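Local structure of mitogen activated protein kinase, putative (Leishmania donovani, 4QNY) at residues D150-N155 with R189-P194; D208-G213 with P224-K229. The protein probably transfers the gamma-phosphate of ATP to serine or threonine residues of substrate proteins, as a magnesium-dependent mitogen-activated protein kinase. All blocks are in the same frame, centred on the assembly; numbering follows the deposited sequence.

Interaction 1 of 2, residues D150-N155 with R189-P194. With MG (magnesium ion), chain C; ANP (phosphoaminophosphonic acid-adenylate ester), chain D.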
loop_
_atom_site.group_PDB
_atom_site.type_symbol
_atom_site.label_atom_id
_atom_site.label_comp_id
_atom_site.label_asym_id
_atom_site.label_seq_id
_atom_site.Cartn_x
_atom_site.Cartn_y
_atom_site.Cartn_z
ATOM N N ASP A 150 -3.534 -0.953 2.444
ATOM C CA ASP A 150 -2.296 -0.342 2.921
ATOM C C ASP A 150 -1.629 0.546 1.868
ATOM O O ASP A 150 -0.435 0.412 1.600
ATOM C CB ASP A 150 -1.318 -1.426 3.387
ATOM C CG ASP A 150 -0.293 -0.903 4.377
ATOM O OD1 ASP A 150 -0.560 0.131 5.025
ATOM O OD2 ASP A 150 0.781 -1.530 4.513
ATOM N N ILE A 151 -2.401 1.457 1.281
ATOM C CA ILE A 151 -1.866 2.382 0.286
ATOM C C ILE A 151 -1.136 3.546 0.953
ATOM O O ILE A 151 -1.758 4.477 1.465
ATOM C CB ILE A 151 -2.974 2.929 -0.636
ATOM C CG1 ILE A 151 -3.581 1.793 -1.462
ATOM C CG2 ILE A 151 -2.422 3.999 -1.569
ATOM C CD1 ILE A 151 -2.609 1.166 -2.439
ATOM N N THR A 152 0.191 3.468 0.954
ATOM C CA THR A 152 1.052 4.498 1.527
ATOM C C THR A 152 2.231 4.732 0.582
ATOM O O THR A 152 2.553 3.855 -0.221
ATOM C CB THR A 152 1.580 4.101 2.931
ATOM O OG1 THR A 152 2.412 2.940 2.822
ATOM C CG2 THR A 152 0.431 3.819 3.889
ATOM N N PRO A 153 2.872 5.913 0.664
ATOM C CA PRO A 153 4.035 6.215 -0.180
ATOM C C PRO A 153 5.125 5.145 -0.130
ATOM O O PRO A 153 5.760 4.873 -1.149
ATOM C CB PRO A 153 4.550 7.532 0.403
ATOM C CG PRO A 153 3.337 8.187 0.946
ATOM C CD PRO A 153 2.469 7.078 1.474
ATOM N N ALA A 154 5.330 4.547 1.040
ATOM C CA ALA A 154 6.353 3.519 1.208
ATOM C C ALA A 154 6.005 2.249 0.437
ATOM O O ALA A 154 6.889 1.479 0.065
ATOM C CB ALA A 154 6.549 3.203 2.685
ATOM N N ASN A 155 4.714 2.035 0.200
ATOM C CA ASN A 155 4.255 0.862 -0.535
ATOM C C ASN A 155 4.059 1.150 -2.022
ATOM O O ASN A 155 3.415 0.380 -2.734
ATOM C CB ASN A 155 2.956 0.329 0.075
ATOM C CG ASN A 155 3.153 -0.213 1.478
ATOM O OD1 ASN A 155 4.274 -0.522 1.881
ATOM N ND2 ASN A 155 2.062 -0.338 2.228
ATOM N N ARG A 189 -0.606 5.480 10.798
ATOM C CA ARG A 189 -2.058 5.539 10.647
ATOM C C ARG A 189 -2.486 6.751 9.822
ATOM O O ARG A 189 -3.677 7.006 9.643
ATOM C CB ARG A 189 -2.737 5.585 12.017
ATOM C CG ARG A 189 -2.653 6.947 12.695
ATOM C CD ARG A 189 -3.398 6.977 14.021
ATOM N NE ARG A 189 -2.677 6.267 15.074
ATOM C CZ ARG A 189 -3.169 5.236 15.753
ATOM N NH1 ARG A 189 -4.391 4.791 15.497
ATOM N NH2 ARG A 189 -2.438 4.652 16.694
ATOM N N TRP A 190 -1.504 7.489 9.313
ATOM C CA TRP A 190 -1.751 8.772 8.659
ATOM C C TRP A 190 -2.502 8.659 7.333
ATOM O O TRP A 190 -2.940 9.667 6.779
ATOM C CB TRP A 190 -0.424 9.497 8.425
ATOM C CG TRP A 190 0.310 9.833 9.687
ATOM C CD1 TRP A 190 -0.172 9.762 10.962
ATOM C CD2 TRP A 190 1.662 10.292 9.795
ATOM N NE1 TRP A 190 0.796 10.150 11.857
ATOM C CE2 TRP A 190 1.932 10.479 11.165
ATOM C CE3 TRP A 190 2.672 10.561 8.865
ATOM C CZ2 TRP A 190 3.167 10.924 11.628
ATOM C CZ3 TRP A 190 3.898 11.003 9.327
ATOM C CH2 TRP A 190 4.136 11.180 10.696
ATOM N N TYR A 191 -2.653 7.440 6.829
ATOM C CA TYR A 191 -3.251 7.239 5.515
ATOM C C TYR A 191 -4.542 6.434 5.593
ATOM O O TYR A 191 -5.056 5.964 4.579
ATOM C CB TYR A 191 -2.241 6.560 4.587
ATOM C CG TYR A 191 -0.968 7.361 4.449
ATOM C CD1 TYR A 191 -0.853 8.355 3.488
ATOM C CD2 TYR A 191 0.110 7.144 5.300
ATOM C CE1 TYR A 191 0.302 9.102 3.368
ATOM C CE2 TYR A 191 1.270 7.886 5.187
ATOM C CZ TYR A 191 1.361 8.864 4.219
ATOM O OH TYR A 191 2.514 9.605 4.098
ATOM N N ARG A 192 -5.067 6.294 6.805
ATOM C CA ARG A 192 -6.327 5.597 7.022
ATOM C C ARG A 192 -7.523 6.487 6.699
ATOM O O ARG A 192 -7.617 7.617 7.178
ATOM C CB ARG A 192 -6.417 5.097 8.465
ATOM C CG ARG A 192 -5.438 3.984 8.789
ATOM C CD ARG A 192 -5.500 3.597 10.255
ATOM N NE ARG A 192 -5.006 2.243 10.472
ATOM C CZ ARG A 192 -4.949 1.647 11.659
ATOM N NH1 ARG A 192 -5.358 2.286 12.747
ATOM N NH2 ARG A 192 -4.491 0.407 11.754
ATOM N N ALA A 193 -8.430 5.966 5.878
ATOM C CA ALA A 193 -9.653 6.672 5.513
ATOM C C ALA A 193 -10.515 6.935 6.747
ATOM O O ALA A 193 -10.452 6.181 7.718
ATOM C CB ALA A 193 -10.426 5.869 4.474
ATOM N N PRO A 194 -11.320 8.013 6.716
ATOM C CA PRO A 194 -12.160 8.383 7.863
ATOM C C PRO A 194 -13.136 7.288 8.290
ATOM O O PRO A 194 -13.447 7.191 9.476
ATOM C CB PRO A 194 -12.920 9.620 7.361
ATOM C CG PRO A 194 -12.797 9.582 5.872
ATOM C CD PRO A 194 -11.457 8.977 5.612
HETATM MG MG MG C . 5.340 -1.714 3.195
HETATM P PG ANP D . 4.839 -6.624 5.163
HETATM O O1G ANP D . 6.173 -7.280 5.329
HETATM O O2G ANP D . 4.066 -7.322 3.979
HETATM O O3G ANP D . 4.000 -6.805 6.493
HETATM P PB ANP D . 6.598 -4.450 4.696
HETATM O O1B ANP D . 7.401 -4.934 5.859
HETATM O O2B ANP D . 6.618 -2.894 4.692
HETATM N N3B ANP D . 5.003 -4.968 4.827
HETATM P PA ANP D . 7.287 -4.152 2.028
HETATM O O1A ANP D . 6.444 -2.936 2.096
HETATM O O2A ANP D . 6.875 -5.105 0.903
HETATM O O3A ANP D . 7.224 -5.007 3.377
HETATM O "O5'" ANP D . 8.793 -3.692 1.858
HETATM C "C5'" ANP D . 9.388 -2.689 2.707
HETATM C "C4'" ANP D . 10.205 -1.746 1.859
HETATM O "O4'" ANP D . 11.114 -2.496 1.028
HETATM C "C3'" ANP D . 9.413 -0.889 0.882
HETATM O "O3'" ANP D . 8.899 0.274 1.521
HETATM C "C2'" ANP D . 10.467 -0.544 -0.172
HETATM O "O2'" ANP D . 11.249 0.581 0.215
HETATM C "C1'" ANP D . 11.327 -1.814 -0.195
HETATM N N9 ANP D . 11.006 -2.721 -1.292
HETATM C C8 ANP D . 10.064 -3.712 -1.295
HETATM N N7 ANP D . 9.983 -4.378 -2.426
HETATM C C5 ANP D . 10.945 -3.772 -3.219
HETATM C C6 ANP D . 11.363 -4.013 -4.547
HETATM N N6 ANP D . 10.843 -4.961 -5.330
HETATM N N1 ANP D . 12.348 -3.232 -5.044
HETATM C C2 ANP D . 12.871 -2.280 -4.266
HETATM N N3 ANP D . 12.559 -1.963 -3.006
HETATM C C4 ANP D . 11.584 -2.751 -2.542
HETATM O O HOH W 1 -4.414 4.212 2.438
HETATM O O HOH W 2 4.353 -0.754 4.623
HETATM O O HOH W 3 6.827 -0.300 3.296
#

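Interaction 2 of 2, residues D208-G213 with P224-K229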
loop_
_atom_site.group_PDB
_atom_site.type_symbol
_atom_site.label_atom_id
_atom_site.label_comp_id
_atom_site.label_asym_id
_atom_site.label_seq_id
_atom_site.Cartn_x
_atom_site.Cartn_y
_atom_site.Cartn_z
ATOM N N ASP A 208 -8.794 2.854 -0.511
ATOM C CA ASP A 208 -7.569 2.907 -1.300
ATOM C C ASP A 208 -7.483 4.225 -2.059
ATOM O O ASP A 208 -6.392 4.740 -2.303
ATOM C CB ASP A 208 -7.497 1.727 -2.272
ATOM C CG ASP A 208 -7.222 0.410 -1.571
ATOM O OD1 ASP A 208 -6.635 0.433 -0.468
ATOM O OD2 ASP A 208 -7.591 -0.647 -2.123
ATOM N N VAL A 209 -8.641 4.766 -2.425
ATOM C CA VAL A 209 -8.708 6.052 -3.109
ATOM C C VAL A 209 -8.260 7.159 -2.163
ATOM O O VAL A 209 -7.579 8.103 -2.568
ATOM C CB VAL A 209 -10.131 6.349 -3.627
ATOM C CG1 VAL A 209 -10.187 7.713 -4.302
ATOM C CG2 VAL A 209 -10.583 5.259 -4.586
ATOM N N TRP A 210 -8.640 7.024 -0.895
ATOM C CA TRP A 210 -8.240 7.971 0.140
ATOM C C TRP A 210 -6.723 8.016 0.270
ATOM O O TRP A 210 -6.133 9.086 0.414
ATOM C CB TRP A 210 -8.876 7.599 1.484
ATOM C CG TRP A 210 -8.505 8.532 2.599
ATOM C CD1 TRP A 210 -7.451 8.406 3.456
ATOM C CD2 TRP A 210 -9.185 9.737 2.973
ATOM N NE1 TRP A 210 -7.433 9.457 4.342
ATOM C CE2 TRP A 210 -8.487 10.287 4.065
ATOM C CE3 TRP A 210 -10.316 10.402 2.490
ATOM C CZ2 TRP A 210 -8.883 11.472 4.683
ATOM C CZ3 TRP A 210 -10.709 11.576 3.106
ATOM C CH2 TRP A 210 -9.993 12.100 4.190
ATOM N N GLY A 211 -6.099 6.843 0.213
ATOM C CA GLY A 211 -4.654 6.735 0.289
ATOM C C GLY A 211 -3.958 7.435 -0.862
ATOM O O GLY A 211 -2.906 8.043 -0.679
ATOM N N ILE A 212 -4.548 7.352 -2.050
ATOM C CA ILE A 212 -4.005 8.019 -3.229
ATOM C C ILE A 212 -4.119 9.534 -3.085
ATOM O O ILE A 212 -3.217 10.276 -3.481
ATOM C CB ILE A 212 -4.722 7.561 -4.516
ATOM C CG1 ILE A 212 -4.489 6.069 -4.747
ATOM C CG2 ILE A 212 -4.238 8.352 -5.722
ATOM C CD1 ILE A 212 -3.034 5.699 -4.952
ATOM N N GLY A 213 -5.228 9.984 -2.506
ATOM C CA GLY A 213 -5.432 11.397 -2.240
ATOM C C GLY A 213 -4.380 11.950 -1.298
ATOM O O GLY A 213 -3.845 13.034 -1.520
ATOM N N PRO A 224 2.918 14.767 4.983
ATOM C CA PRO A 224 1.653 14.058 5.227
ATOM C C PRO A 224 0.572 14.946 5.846
ATOM O O PRO A 224 0.787 15.558 6.893
ATOM C CB PRO A 224 2.069 12.948 6.190
ATOM C CG PRO A 224 3.454 12.617 5.760
ATOM C CD PRO A 224 4.081 13.919 5.312
ATOM N N LEU A 225 -0.578 15.008 5.183
ATOM C CA LEU A 225 -1.633 15.952 5.534
ATOM C C LEU A 225 -2.284 15.653 6.882
ATOM O O LEU A 225 -2.625 16.570 7.629
ATOM C CB LEU A 225 -2.707 15.966 4.443
ATOM C CG LEU A 225 -2.229 16.100 2.995
ATOM C CD1 LEU A 225 -3.411 16.075 2.038
ATOM C CD2 LEU A 225 -1.410 17.365 2.806
ATOM N N PHE A 226 -2.459 14.371 7.189
ATOM C CA PHE A 226 -3.188 13.974 8.389
ATOM C C PHE A 226 -2.312 13.173 9.347
ATOM O O PHE A 226 -2.365 11.944 9.367
ATOM C CB PHE A 226 -4.425 13.160 8.005
ATOM C CG PHE A 226 -5.129 13.672 6.779
ATOM C CD1 PHE A 226 -5.782 14.894 6.798
ATOM C CD2 PHE A 226 -5.140 12.929 5.610
ATOM C CE1 PHE A 226 -6.430 15.368 5.672
ATOM C CE2 PHE A 226 -5.786 13.397 4.480
ATOM C CZ PHE A 226 -6.432 14.617 4.510
ATOM N N GLN A 227 -1.519 13.877 10.149
ATOM C CA GLN A 227 -0.570 13.230 11.050
ATOM C C GLN A 227 -1.133 13.038 12.457
ATOM O O GLN A 227 -0.772 13.763 13.384
ATOM C CB GLN A 227 0.728 14.038 11.118
ATOM C CG GLN A 227 1.467 14.131 9.794
ATOM C CD GLN A 227 2.736 14.955 9.892
ATOM O OE1 GLN A 227 3.199 15.274 10.986
ATOM N NE2 GLN A 227 3.306 15.304 8.744
ATOM N N GLY A 228 -2.009 12.051 12.613
ATOM C CA GLY A 228 -2.575 11.740 13.913
ATOM C C GLY A 228 -1.646 10.890 14.757
ATOM O O GLY A 228 -0.868 10.093 14.230
ATOM N N LYS A 229 -1.723 11.065 16.074
ATOM C CA LYS A 229 -0.915 10.281 17.003
ATOM C C LYS A 229 -1.707 9.092 17.534
ATOM O O LYS A 229 -1.135 8.107 18.000
ATOM C CB LYS A 229 -0.426 11.153 18.162
ATOM C CG LYS A 229 0.807 11.977 17.834
ATOM C CD LYS A 229 0.673 13.407 18.329
ATOM C CE LYS A 229 1.998 14.146 18.237
ATOM N NZ LYS A 229 1.868 15.576 18.633
#

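Interaction 1 of 2, residues D150-N155 with R189-P194
The ring of Y191 receives T152 and P153 on one of its faces. P153 CD lies 3.8 Å from the ring centroid and 27° off the normal, a CH-pi contact, and it leans toward the hydroxyl side of the ring, where it comes within 3.5 Å of Y191 CZ. Beside it the methyl of T152 meets the opposite rim, with CG2 3.6 Å from Y191 CD2. That methyl is placed by the threonine torsion (chi1 64°), which leaves CG2 beside the backbone N and turned to the ring while OG1 sits between N and the carbonyl carbon. The tyrosine is also fixed at its far end, since its OH is hydrogen-bonded to E218 of helix 206-219. Near the backbone end of the tyrosine a water bridges the two segments, 2.8 Å from both I151 O and Y191 O.

The C-terminal residues of 150-155, A154 and N155, face the nucleotide. N155 turns its amide nitrogen inward, and ND2 gives D150 O a nearly straight bond of 2.7 Å that lies in both the carbonyl plane and the amide plane. A weaker bond runs from the same nitrogen to D150 OD2. Held flat in this way, the amide presents OD1 to the magnesium ion at 2.1 Å; two oxygens of the ATP analogue, two waters and D168 complete the six ligands. Next to it A154 O accepts a bond of 2.8 Å from the ribose O3' of the analogue.

Sequence and position identify 150-155 with the catalytic loop of protein kinases, running from the aspartate of the HRD motif to the metal-binding asparagine, and 189-194 with the P+1 loop leading into the APE motif. Y191 thus packs the P+1 loop, which in relatives helps to bind the substrate, against the catalytic loop.

Interaction 2 of 2, residues D208-G213 with P224-K229
W210 and F226 meet in the interior of the large lobe, with the indole reaching out from helix 206-219 and the phenyl coming from the loop that follows it. The nearest atoms are W210 CZ2 and F226 CE2, 3.7 Å apart. Their planes are close to parallel, at 25°, but the centroids of the indole six-membered ring and the phenyl ring stand 5.4 Å apart, and the rings are slid so far that they scarcely overlap. The pair therefore touches through a few carbons, CZ2 of the indole against CE2 and CZ of the phenyl, and is held by dispersion rather than by a full offset stack.

The tryptophan gets there by extending away from its helix: CG is anti to the backbone N (chi1 180°), which carries the benzene half of the indole toward the loop. F226 sends its ring in from the other direction. L225 CB, next along the chain, lies over the centre of one phenyl face, 3.8 Å above its plane, and probably limits the ring's tilt. The leucine also approaches the helix, though less closely, with L225 CD1 4.7 Å from G213 O; it probably accounts for the small part of G213 that is buried here, where the helix presents bare backbone.

Around the pair the packing continues. I238 of helix 231-242 touches both aromatic rings, V241 of that helix touches F226, and C214, one residue beyond 208-213, meets the phenyl as well. On the polar side, Q234 donates a hydrogen bond from its amide NE2 to F226 O.

This is hydrophobic packing in the C-lobe of the protein kinase fold: the long central helix, αF in kinase nomenclature, joined through W210 and F226 to the loop that leads on to helix αG.

In the fold
Helix 206-219 is common to both contacts. It supplies W210 to interaction 2, and it backs interaction 1 through I151, which rests on D208 and I212, and through the E218 carboxylate bound by Y191. Interaction 1 is partly buried at the cleft and mixes ring packing with water, metal and nucleotide contacts; interaction 2 is buried, purely apolar between its segments, and lies farther from the chain centre. Their centres are 6 Å apart, and 189-194 touches 224-229 directly: W190 NE1 probably donates a hydrogen bond to G228 O at 2.9 Å. The P+1 loop is thereby flanked by the catalytic loop and the loop after the central helix.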